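Local coordinates for protein galactose-binding lectin (Enterobacter cloacae subsp. cloacae, PDB 6YF6) that probably binds galactose and related sugars, and holds a fucose derivative through a calcium ion in this C-terminal PA-IL-type lectin domain, at residues T9-D14 against L28-A33; E39-P44 against R74-Y79; G50-K55 against N133-K138; L97-K100 against W105-L108. All blocks are in the same frame, centred on the assembly; numbering follows the deposited sequence.

Contact 1 (T9-D14 against L28-A33); sequences TNFERD and LYLVDA
Asp14 and Leu30 bring the two backbones nearest, with their CA atoms 7.3 Å apart, where the loop after strand 7-9 passes the start of strand 29-40. This is a loop-on-strand contact beside the interface with the second subunit. The loop residues 9-14 are shaped by an Asx turn: Asn10 OD1 accepts from Glu12 N at 3.1 Å. The donor stands above the carbonyl plane of Asn10, 40° out of it, but the N-H points almost straight at the oxygen. Leu30 carries the packing with its two methyl groups. CD2 meets Phe11 CD2 at 3.6 Å, obliquely to the ring, and the two side chains cross at about a right angle. One face of that ring is covered from within the loop by Thr9 CG2. Asp14 OD1 touches Leu30 and also forms a salt bridge with Arg36 of the second subunit. Asp32 reaches the same arginine. Residues 29-33 pair with an antiparallel strand of that subunit, so the sheet continues across the interface. The other methyl of Leu30, CD1, lies 3.6 Å from Asp14 CA and 3.7 Å from Asp14 OD1.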
# COMPACT_ATOMS: atom_id res chain seq x y z
N THR A 9 0.43 9.55 1.81
CA THR A 9 0.50 10.08 0.44
C THR A 9 0.69 8.90 -0.51
O THR A 9 1.79 8.35 -0.61
CB THR A 9 1.65 11.08 0.29
OG1 THR A 9 1.50 12.15 1.23
CG2 THR A 9 1.67 11.66 -1.12
N ASN A 10 -0.38 8.51 -1.21
CA ASN A 10 -0.28 7.50 -2.26
C ASN A 10 -0.45 8.11 -3.65
O ASN A 10 -0.33 7.38 -4.64
CB ASN A 10 -1.32 6.39 -2.04
CG ASN A 10 -2.74 6.92 -1.93
OD1 ASN A 10 -3.05 8.03 -2.36
ND2 ASN A 10 -3.62 6.11 -1.35
N PHE A 11 -0.71 9.41 -3.74
CA PHE A 11 -0.79 10.17 -4.98
C PHE A 11 -2.06 9.88 -5.78
O PHE A 11 -2.15 10.22 -6.96
CB PHE A 11 0.45 9.93 -5.86
CG PHE A 11 1.73 10.41 -5.22
CD1 PHE A 11 2.58 9.52 -4.60
CD2 PHE A 11 2.06 11.75 -5.23
CE1 PHE A 11 3.75 9.96 -4.00
CE2 PHE A 11 3.22 12.20 -4.64
CZ PHE A 11 4.07 11.31 -4.02
N GLU A 12 -3.07 9.27 -5.15
CA GLU A 12 -4.37 9.14 -5.78
C GLU A 12 -4.90 10.53 -6.14
O GLU A 12 -4.72 11.50 -5.40
CB GLU A 12 -5.36 8.43 -4.85
CG GLU A 12 -5.21 6.92 -4.81
CD GLU A 12 -6.21 6.26 -3.88
OE1 GLU A 12 -7.08 6.96 -3.34
OE2 GLU A 12 -6.12 5.02 -3.69
N ARG A 13 -5.56 10.62 -7.30
CA ARG A 13 -6.11 11.88 -7.79
C ARG A 13 -5.03 12.93 -8.02
O ARG A 13 -5.32 14.13 -8.08
CB ARG A 13 -7.17 12.43 -6.82
CG ARG A 13 -8.18 11.40 -6.31
CD ARG A 13 -9.13 10.93 -7.39
NE ARG A 13 -8.48 10.05 -8.36
CZ ARG A 13 -8.70 8.74 -8.49
NH1 ARG A 13 -9.56 8.11 -7.70
NH2 ARG A 13 -8.04 8.06 -9.41
N ASP A 14 -3.78 12.50 -8.16
CA ASP A 14 -2.64 13.40 -8.36
C ASP A 14 -2.47 14.36 -7.19
O ASP A 14 -1.96 15.47 -7.36
CB ASP A 14 -2.78 14.17 -9.68
CG ASP A 14 -2.72 13.27 -10.89
OD1 ASP A 14 -2.57 12.04 -10.72
OD2 ASP A 14 -2.81 13.80 -12.02
N LEU A 28 10.21 16.08 -12.20
CA LEU A 28 9.37 15.06 -11.57
C LEU A 28 7.96 15.08 -12.16
O LEU A 28 7.44 16.13 -12.55
CB LEU A 28 9.30 15.28 -10.06
CG LEU A 28 10.62 15.41 -9.31
CD1 LEU A 28 10.39 15.32 -7.80
CD2 LEU A 28 11.62 14.35 -9.75
N TYR A 29 7.35 13.90 -12.21
CA TYR A 29 5.98 13.75 -12.69
C TYR A 29 5.41 12.46 -12.12
O TYR A 29 6.14 11.59 -11.65
CB TYR A 29 5.91 13.74 -14.22
CG TYR A 29 6.87 12.76 -14.87
CD1 TYR A 29 6.48 11.46 -15.17
CD2 TYR A 29 8.18 13.14 -15.17
CE1 TYR A 29 7.36 10.57 -15.77
CE2 TYR A 29 9.06 12.26 -15.76
CZ TYR A 29 8.65 10.97 -16.06
OH TYR A 29 9.52 10.09 -16.65
N LEU A 30 4.09 12.35 -12.19
CA LEU A 30 3.38 11.16 -11.74
C LEU A 30 3.12 10.21 -12.90
O LEU A 30 2.87 10.64 -14.03
CB LEU A 30 2.05 11.54 -11.08
CG LEU A 30 2.14 12.49 -9.89
CD1 LEU A 30 0.74 12.87 -9.40
CD2 LEU A 30 2.95 11.88 -8.76
N VAL A 31 3.19 8.91 -12.60
CA VAL A 31 2.87 7.86 -13.55
C VAL A 31 2.00 6.83 -12.85
O VAL A 31 1.88 6.80 -11.63
CB VAL A 31 4.13 7.18 -14.13
CG1 VAL A 31 5.02 8.18 -14.86
CG2 VAL A 31 4.90 6.46 -13.03
N ASP A 32 1.38 5.97 -13.67
CA ASP A 32 0.64 4.81 -13.18
C ASP A 32 1.61 3.64 -13.10
O ASP A 32 1.94 3.02 -14.12
CB ASP A 32 -0.53 4.46 -14.09
CG ASP A 32 -1.65 5.47 -14.03
OD1 ASP A 32 -1.68 6.29 -13.09
OD2 ASP A 32 -2.51 5.44 -14.94
N ALA A 33 2.09 3.33 -11.90
CA ALA A 33 2.67 2.02 -11.67
C ALA A 33 1.54 0.99 -11.61
O ALA A 33 0.36 1.33 -11.77
CB ALA A 33 3.51 2.02 -10.40

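Contact 2 (E39-P44 against R74-Y79); sequences EFITRP and RIIGKY. With CA (calcium ion), chain D; SFU (methyl 1-seleno-alpha-L-fucopyranoside), chain C.
Ile41 and Ile76 meet methyl to methyl, CD1 to CD1 at 4.1 Å, with their side chains crossing at about a right angle. Ile41 has CG1 anti to its backbone N (chi1 -157°), and with chi2 67° this brings CD1 to Ile76. Glu39 and Ile75 also cross nearly at right angles. There Ile75 CD1 packs 3.9 Å from Glu39 OE1. That carboxylate is engaged on both oxygens, by a salt bridge to Arg136 and a hydrogen bond to Tyr29 of the second subunit. These pairs lie beside the calcium-dependent sugar site. Ile41 O binds the calcium at 2.4 Å. Thr42 binds it twice, through its backbone O and, at 2.3 Å, through OG1. Ser130, Gly132 and Asp134 add the other protein ligands. The seleno-fucoside completes the shell with its O3 and O4 hydroxyls. Around the sugar, Pro44 CG lies 3.5 Å from its O2. The Tyr79 ring turns an edge to the ring oxygen, with CD1 3.8 Å from O5. The geometry is consistent with recognition in which calcium holds two neighbouring hydroxyls and nearby side chains add direct contacts, while the isoleucine pair joins the two loops by apolar contact alone.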
# COMPACT_ATOMS: atom_id res chain seq x y z
N GLU A 39 -9.97 -9.10 -8.93
CA GLU A 39 -11.09 -8.30 -9.42
C GLU A 39 -12.39 -9.05 -9.18
O GLU A 39 -12.51 -10.23 -9.51
CB GLU A 39 -10.92 -8.00 -10.91
CG GLU A 39 -12.04 -7.17 -11.53
CD GLU A 39 -11.55 -6.25 -12.63
OE1 GLU A 39 -10.71 -5.37 -12.34
OE2 GLU A 39 -12.00 -6.42 -13.79
N PHE A 40 -13.36 -8.35 -8.60
CA PHE A 40 -14.71 -8.87 -8.36
C PHE A 40 -15.65 -8.12 -9.30
O PHE A 40 -16.09 -7.01 -8.99
CB PHE A 40 -15.12 -8.70 -6.90
CG PHE A 40 -14.22 -9.42 -5.93
CD1 PHE A 40 -12.99 -8.88 -5.57
CD2 PHE A 40 -14.60 -10.62 -5.37
CE1 PHE A 40 -12.16 -9.54 -4.68
CE2 PHE A 40 -13.78 -11.28 -4.47
CZ PHE A 40 -12.56 -10.74 -4.13
N ILE A 41 -15.95 -8.73 -10.45
CA ILE A 41 -16.84 -8.11 -11.44
C ILE A 41 -18.29 -8.54 -11.26
O ILE A 41 -19.18 -7.94 -11.90
CB ILE A 41 -16.33 -8.46 -12.85
CG1 ILE A 41 -16.83 -7.44 -13.88
CG2 ILE A 41 -16.74 -9.87 -13.22
CD1 ILE A 41 -16.25 -6.05 -13.69
N THR A 42 -18.56 -9.54 -10.42
CA THR A 42 -19.91 -9.99 -10.07
C THR A 42 -20.84 -10.07 -11.27
O THR A 42 -21.63 -9.16 -11.53
CB THR A 42 -20.51 -9.09 -8.98
OG1 THR A 42 -20.54 -7.73 -9.42
CG2 THR A 42 -19.68 -9.19 -7.72
N ARG A 43 -20.76 -11.19 -12.00
CA ARG A 43 -21.48 -11.35 -13.25
C ARG A 43 -22.98 -11.48 -13.00
O ARG A 43 -23.42 -11.77 -11.89
CB ARG A 43 -20.98 -12.59 -13.99
CG ARG A 43 -19.51 -12.58 -14.39
CD ARG A 43 -19.19 -13.88 -15.09
NE ARG A 43 -17.77 -14.09 -15.36
CZ ARG A 43 -17.31 -15.17 -15.99
NH1 ARG A 43 -18.15 -16.11 -16.40
NH2 ARG A 43 -16.01 -15.31 -16.20
N PRO A 44 -23.79 -11.29 -14.05
CA PRO A 44 -25.25 -11.34 -13.87
C PRO A 44 -25.73 -12.70 -13.36
O PRO A 44 -25.17 -13.75 -13.68
CB PRO A 44 -25.79 -11.07 -15.28
CG PRO A 44 -24.69 -10.33 -15.98
CD PRO A 44 -23.41 -10.89 -15.41
N ARG A 74 -13.55 0.14 -4.54
CA ARG A 74 -14.60 0.03 -5.54
C ARG A 74 -14.03 0.38 -6.91
O ARG A 74 -13.09 1.18 -7.03
CB ARG A 74 -15.77 0.95 -5.22
CG ARG A 74 -16.98 0.70 -6.11
CD ARG A 74 -18.03 1.76 -5.91
NE ARG A 74 -19.31 1.35 -6.47
CZ ARG A 74 -20.43 2.07 -6.41
NH1 ARG A 74 -20.42 3.26 -5.80
NH2 ARG A 74 -21.55 1.61 -6.95
N ILE A 75 -14.59 -0.23 -7.95
CA ILE A 75 -14.27 0.14 -9.32
C ILE A 75 -15.57 0.45 -10.05
O ILE A 75 -16.66 0.06 -9.63
CB ILE A 75 -13.48 -0.95 -10.07
CG1 ILE A 75 -14.25 -2.28 -10.07
CG2 ILE A 75 -12.11 -1.12 -9.42
CD1 ILE A 75 -13.80 -3.24 -11.16
N ILE A 76 -15.43 1.19 -11.15
CA ILE A 76 -16.55 1.55 -12.02
C ILE A 76 -17.45 2.56 -11.33
O ILE A 76 -17.70 3.65 -11.85
CB ILE A 76 -17.33 0.29 -12.46
CG1 ILE A 76 -16.38 -0.69 -13.15
CG2 ILE A 76 -18.48 0.67 -13.37
CD1 ILE A 76 -17.00 -2.02 -13.53
N GLY A 77 -17.96 2.20 -10.15
CA GLY A 77 -18.74 3.13 -9.35
C GLY A 77 -20.19 3.27 -9.74
O GLY A 77 -20.83 4.25 -9.36
N LYS A 78 -20.74 2.31 -10.48
CA LYS A 78 -22.10 2.41 -10.97
C LYS A 78 -22.99 1.38 -10.30
O LYS A 78 -22.55 0.29 -9.93
CB LYS A 78 -22.14 2.25 -12.49
CG LYS A 78 -21.89 3.55 -13.24
CD LYS A 78 -22.23 3.46 -14.73
CE LYS A 78 -23.62 2.90 -14.97
NZ LYS A 78 -24.41 3.70 -15.95
N TYR A 79 -24.26 1.74 -10.16
CA TYR A 79 -25.29 0.86 -9.59
C TYR A 79 -24.91 0.58 -8.13
O TYR A 79 -24.50 1.51 -7.42
CB TYR A 79 -25.44 -0.35 -10.48
CG TYR A 79 -25.85 -0.00 -11.90
CD1 TYR A 79 -25.23 -0.58 -13.00
CD2 TYR A 79 -26.87 0.92 -12.13
CE1 TYR A 79 -25.61 -0.25 -14.29
CE2 TYR A 79 -27.25 1.25 -13.42
CZ TYR A 79 -26.62 0.66 -14.49
OH TYR A 79 -27.01 0.99 -15.77
CA CA D . -21.08 -6.60 -11.37
C1 SFU C . -23.84 -4.68 -15.05
C2 SFU C . -23.13 -5.93 -14.54
C3 SFU C . -21.59 -5.80 -14.56
C4 SFU C . -21.21 -4.52 -13.84
C5 SFU C . -21.91 -3.35 -14.55
C6 SFU C . -21.56 -2.05 -13.83
O2 SFU C . -23.53 -7.04 -15.33
O3 SFU C . -21.02 -6.87 -13.83
O4 SFU C . -21.66 -4.52 -12.50
O5 SFU C . -23.34 -3.49 -14.51
CM SFU C . -24.51 -2.92 -17.41
SE SFU C . -23.69 -4.62 -17.06

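Contact 3 (G50-K55 against N133-K138); sequences GEILKK and NDFRIK. With CA (calcium ion), chain D; SFU (methyl 1-seleno-alpha-L-fucopyranoside), chain C; PO4 (phosphate ion), chain F.
The interior between the two antiparallel sheets of the domain holds this contact, where strand 50-58 faces strand 135-143. Ile52 and Phe135 point at each other from the two sheets. Ile52 CD1 comes in at the edge of the Phe135 ring, in its plane, 3.8 Å from CE2 and equally close to CZ. Ile52 CG1 lies between the backbone N and the carbonyl carbon (chi1 64°), and with chi2 extended at 179° this aims CD1 at the ring. The Phe135 ring is also stacked with that of Phe40. A looser pair follows, Leu53 CD1 with Ile137 CD1 at 4.4 Å. Such apolar packing between two four-stranded sheets is that of a beta sandwich, the fold expected for a PA-IL lectin. The chain turns a corner at Leu53, and Leu53 and Lys54 pair with a strand of the second subunit. At one end of 133-138 Asp134 enters the sugar site. Its OD1 binds the calcium at 2.5 Å, while OD2 lies 2.8 Å from O4 of the seleno-fucoside, whose O4 is itself a calcium ligand. At the other end the extended chain of Lys138 carries NZ to a phosphate, probably a crystallisation component. NZ donates to phosphate O1 at 2.8 Å and more weakly to O3, and the same ion is bound by Lys138 and Lys71 of the second subunit.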
# COMPACT_ATOMS: atom_id res chain seq x y z
N GLY A 50 -22.05 -13.41 0.68
CA GLY A 50 -21.50 -14.53 1.40
C GLY A 50 -19.99 -14.39 1.48
O GLY A 50 -19.43 -13.30 1.32
N GLU A 51 -19.32 -15.51 1.73
CA GLU A 51 -17.87 -15.53 1.85
C GLU A 51 -17.26 -15.58 0.45
O GLU A 51 -17.48 -16.53 -0.30
CB GLU A 51 -17.42 -16.71 2.71
CG GLU A 51 -18.03 -16.66 4.12
CD GLU A 51 -17.53 -17.77 5.04
OE1 GLU A 51 -16.87 -18.71 4.57
OE2 GLU A 51 -17.81 -17.68 6.26
N ILE A 52 -16.51 -14.53 0.09
CA ILE A 52 -15.97 -14.39 -1.25
C ILE A 52 -14.50 -14.77 -1.35
O ILE A 52 -14.02 -15.08 -2.46
CB ILE A 52 -16.16 -12.94 -1.77
CG1 ILE A 52 -15.36 -11.96 -0.90
CG2 ILE A 52 -17.64 -12.57 -1.76
CD1 ILE A 52 -15.47 -10.52 -1.34
N LEU A 53 -13.75 -14.73 -0.25
CA LEU A 53 -12.36 -15.17 -0.21
C LEU A 53 -12.14 -15.89 1.11
O LEU A 53 -12.60 -15.42 2.15
CB LEU A 53 -11.38 -14.00 -0.32
CG LEU A 53 -10.79 -13.57 -1.67
CD1 LEU A 53 -9.71 -12.52 -1.39
CD2 LEU A 53 -10.24 -14.74 -2.47
N LYS A 54 -11.43 -17.01 1.07
CA LYS A 54 -11.25 -17.83 2.27
C LYS A 54 -9.81 -18.29 2.38
O LYS A 54 -9.13 -18.53 1.37
CB LYS A 54 -12.19 -19.04 2.26
CG LYS A 54 -13.64 -18.68 2.56
CD LYS A 54 -14.57 -19.87 2.34
CE LYS A 54 -14.59 -20.80 3.53
NZ LYS A 54 -15.45 -22.00 3.27
N LYS A 55 -9.33 -18.38 3.62
CA LYS A 55 -8.01 -18.92 3.90
C LYS A 55 -7.97 -19.46 5.33
O LYS A 55 -8.46 -18.81 6.25
CB LYS A 55 -6.91 -17.86 3.74
CG LYS A 55 -5.54 -18.38 4.14
CD LYS A 55 -4.42 -17.41 3.78
CE LYS A 55 -3.07 -17.93 4.27
NZ LYS A 55 -1.95 -17.04 3.86
N ASN A 133 -21.69 -3.43 -7.85
CA ASN A 133 -21.06 -4.31 -6.88
C ASN A 133 -19.72 -4.83 -7.40
O ASN A 133 -19.41 -6.02 -7.32
CB ASN A 133 -22.00 -5.47 -6.53
CG ASN A 133 -21.56 -6.22 -5.29
OD1 ASN A 133 -20.86 -5.67 -4.44
ND2 ASN A 133 -21.96 -7.48 -5.18
N ASP A 134 -18.92 -3.92 -7.95
CA ASP A 134 -17.64 -4.23 -8.57
C ASP A 134 -16.50 -3.62 -7.75
O ASP A 134 -16.55 -2.43 -7.41
CB ASP A 134 -17.58 -3.71 -10.00
CG ASP A 134 -18.78 -4.14 -10.82
OD1 ASP A 134 -18.98 -5.36 -10.98
OD2 ASP A 134 -19.53 -3.26 -11.30
N PHE A 135 -15.49 -4.42 -7.44
CA PHE A 135 -14.41 -3.96 -6.57
C PHE A 135 -13.19 -4.85 -6.75
O PHE A 135 -13.24 -5.89 -7.41
CB PHE A 135 -14.87 -3.93 -5.10
CG PHE A 135 -15.43 -5.23 -4.60
CD1 PHE A 135 -16.72 -5.62 -4.91
CD2 PHE A 135 -14.66 -6.07 -3.80
CE1 PHE A 135 -17.24 -6.81 -4.44
CE2 PHE A 135 -15.18 -7.26 -3.33
CZ PHE A 135 -16.47 -7.64 -3.65
N ARG A 136 -12.08 -4.41 -6.16
CA ARG A 136 -10.81 -5.12 -6.23
C ARG A 136 -10.18 -5.20 -4.84
O ARG A 136 -10.32 -4.28 -4.03
CB ARG A 136 -9.82 -4.42 -7.20
CG ARG A 136 -10.23 -4.45 -8.67
CD ARG A 136 -9.38 -3.48 -9.50
NE ARG A 136 -9.55 -3.68 -10.94
CZ ARG A 136 -9.12 -2.83 -11.87
NH1 ARG A 136 -8.50 -1.70 -11.54
NH2 ARG A 136 -9.32 -3.10 -13.15
N ILE A 137 -9.48 -6.31 -4.59
CA ILE A 137 -8.69 -6.49 -3.38
C ILE A 137 -7.25 -6.74 -3.80
O ILE A 137 -6.96 -7.75 -4.46
CB ILE A 137 -9.21 -7.64 -2.51
CG1 ILE A 137 -10.55 -7.26 -1.89
CG2 ILE A 137 -8.18 -7.99 -1.43
CD1 ILE A 137 -11.32 -8.43 -1.28
N LYS A 138 -6.34 -5.84 -3.40
CA LYS A 138 -4.95 -5.95 -3.81
C LYS A 138 -4.03 -6.48 -2.71
O LYS A 138 -2.89 -6.85 -3.01
CB LYS A 138 -4.42 -4.59 -4.29
CG LYS A 138 -4.28 -3.52 -3.21
CD LYS A 138 -3.81 -2.21 -3.81
CE LYS A 138 -3.73 -1.09 -2.77
NZ LYS A 138 -3.20 0.18 -3.36
CA CA D . -21.08 -6.60 -11.37
C1 SFU C . -23.84 -4.68 -15.05
C2 SFU C . -23.13 -5.93 -14.54
C3 SFU C . -21.59 -5.80 -14.56
C4 SFU C . -21.21 -4.52 -13.84
C5 SFU C . -21.91 -3.35 -14.55
C6 SFU C . -21.56 -2.05 -13.83
O2 SFU C . -23.53 -7.04 -15.33
O3 SFU C . -21.02 -6.87 -13.83
O4 SFU C . -21.66 -4.52 -12.50
O5 SFU C . -23.34 -3.49 -14.51
CM SFU C . -24.51 -2.92 -17.41
SE SFU C . -23.69 -4.62 -17.06
P PO4 F . 0.28 -0.57 -3.39
O1 PO4 F . -0.57 0.18 -4.39
O2 PO4 F . 1.08 -1.64 -4.10
O3 PO4 F . -0.60 -1.22 -2.35
O4 PO4 F . 1.20 0.41 -2.70

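Contact 4 (L97-K100 against W105-L108); sequences LELK and WVTL
This is an apolar contact between the flanks of a short connection: the end of strand 91-98, and the residues just after it, pack on the start of strand 106-113. The two backbones come nearest at Leu97 and Leu108, whose CA atoms are 7.2 Å apart. Leu97 is in contact with both neighbouring side chains. Its CG is anti to the backbone N (chi1 -178°), which directs the branch toward strand 106-113. Its CD2 sits 4.0 Å from Val106 CG2 and 4.2 Å from Leu108 CB. Leu97 and Leu108 run alongside each other, pointing opposite ways, and Leu108 CD1 packs on Leu97 CB at 3.9 Å. The two strands are outer strands of different sheets within this chain, so the leucine and valine side chains bridge one edge of the beta sandwich. Each segment keeps its backbone bonds for its own sheet: Leu97 pairs with Val84 in one, while Val106 pairs with Ile72 and Leu108 with Val70 in the other. Leu99 follows beyond the strand end, and its CD2 reaches Val106 CG2 at 4.2 Å, crossing that side chain at a slant. Val106 CG2 is therefore touched by two leucine methyls. Leu99 also packs against Phe135 and Pro82. Next to Val106, Trp105 receives Lys138 in a cation-pi contact, and its backbone N donates to Glu12 OE2.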
# COMPACT_ATOMS: atom_id res chain seq x y z
N LEU A 97 -18.22 -2.59 5.53
CA LEU A 97 -17.70 -1.34 4.99
C LEU A 97 -18.25 -1.14 3.58
O LEU A 97 -18.03 -1.98 2.70
CB LEU A 97 -16.17 -1.35 4.97
CG LEU A 97 -15.46 -0.09 4.47
CD1 LEU A 97 -15.71 1.09 5.40
CD2 LEU A 97 -13.97 -0.35 4.32
N GLU A 98 -18.97 -0.04 3.37
CA GLU A 98 -19.50 0.28 2.05
C GLU A 98 -18.42 0.97 1.21
O GLU A 98 -17.85 1.98 1.63
CB GLU A 98 -20.72 1.18 2.17
CG GLU A 98 -21.46 1.40 0.86
CD GLU A 98 -22.69 2.26 1.02
OE1 GLU A 98 -23.16 2.42 2.17
OE2 GLU A 98 -23.18 2.79 0.00
N LEU A 99 -18.15 0.41 0.04
CA LEU A 99 -17.17 0.98 -0.88
C LEU A 99 -17.88 1.94 -1.83
O LEU A 99 -18.84 1.55 -2.50
CB LEU A 99 -16.47 -0.13 -1.67
CG LEU A 99 -15.85 -1.25 -0.83
CD1 LEU A 99 -15.25 -2.31 -1.73
CD2 LEU A 99 -14.81 -0.69 0.13
N LYS A 100 -17.42 3.18 -1.90
CA LYS A 100 -18.17 4.21 -2.62
C LYS A 100 -17.39 4.83 -3.78
O LYS A 100 -17.80 4.66 -4.91
CB LYS A 100 -18.69 5.24 -1.62
CG LYS A 100 -19.29 4.63 -0.36
CD LYS A 100 -19.39 5.64 0.77
CE LYS A 100 -20.83 5.98 1.09
NZ LYS A 100 -21.00 6.41 2.50
N TRP A 105 -8.51 3.60 -2.74
CA TRP A 105 -8.08 2.43 -1.99
C TRP A 105 -8.15 2.74 -0.50
O TRP A 105 -7.56 3.73 -0.03
CB TRP A 105 -6.68 2.01 -2.42
CG TRP A 105 -6.69 1.37 -3.79
CD1 TRP A 105 -6.48 2.00 -4.99
CD2 TRP A 105 -6.94 -0.00 -4.10
NE1 TRP A 105 -6.59 1.10 -6.02
CE2 TRP A 105 -6.87 -0.14 -5.50
CE3 TRP A 105 -7.23 -1.13 -3.33
CZ2 TRP A 105 -7.06 -1.36 -6.15
CZ3 TRP A 105 -7.42 -2.34 -3.97
CH2 TRP A 105 -7.34 -2.45 -5.37
N VAL A 106 -8.89 1.92 0.23
CA VAL A 106 -9.08 2.07 1.67
C VAL A 106 -8.69 0.76 2.34
O VAL A 106 -8.49 -0.26 1.68
CB VAL A 106 -10.52 2.46 2.03
CG1 VAL A 106 -10.94 3.74 1.31
CG2 VAL A 106 -11.48 1.32 1.71
N THR A 107 -8.59 0.81 3.66
CA THR A 107 -8.22 -0.34 4.46
C THR A 107 -9.43 -0.83 5.24
O THR A 107 -10.07 -0.06 5.96
CB THR A 107 -7.07 0.00 5.42
OG1 THR A 107 -5.93 0.41 4.65
CG2 THR A 107 -6.70 -1.20 6.28
N LEU A 108 -9.75 -2.11 5.07
CA LEU A 108 -10.74 -2.80 5.87
C LEU A 108 -9.99 -3.60 6.93
O LEU A 108 -9.13 -4.42 6.59
CB LEU A 108 -11.60 -3.71 4.99
CG LEU A 108 -12.55 -4.69 5.68
CD1 LEU A 108 -13.67 -3.98 6.42
CD2 LEU A 108 -13.10 -5.63 4.62

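How the contacts relate
Contact 1 lies farthest out, its centre about 20 to 26 Å from the other centres, and touches contact 4. Contacts 2, 3 and 4 cluster, with centres about 11 to 14 Å apart. Strand 29-40 serves both contact 1 and contact 2, so one long strand, paired with the second subunit at residues 29-33 and at Glu39, ends at the sugar site. Contacts 2 and 3 alternate along the chain. They share the calcium and the sugar and lie on neighbouring strands of one sheet. Contact 4 falls between the two segments of contact 3 in sequence and touches contact 3. Core packing, metal site and dimer interface are thus directly connected.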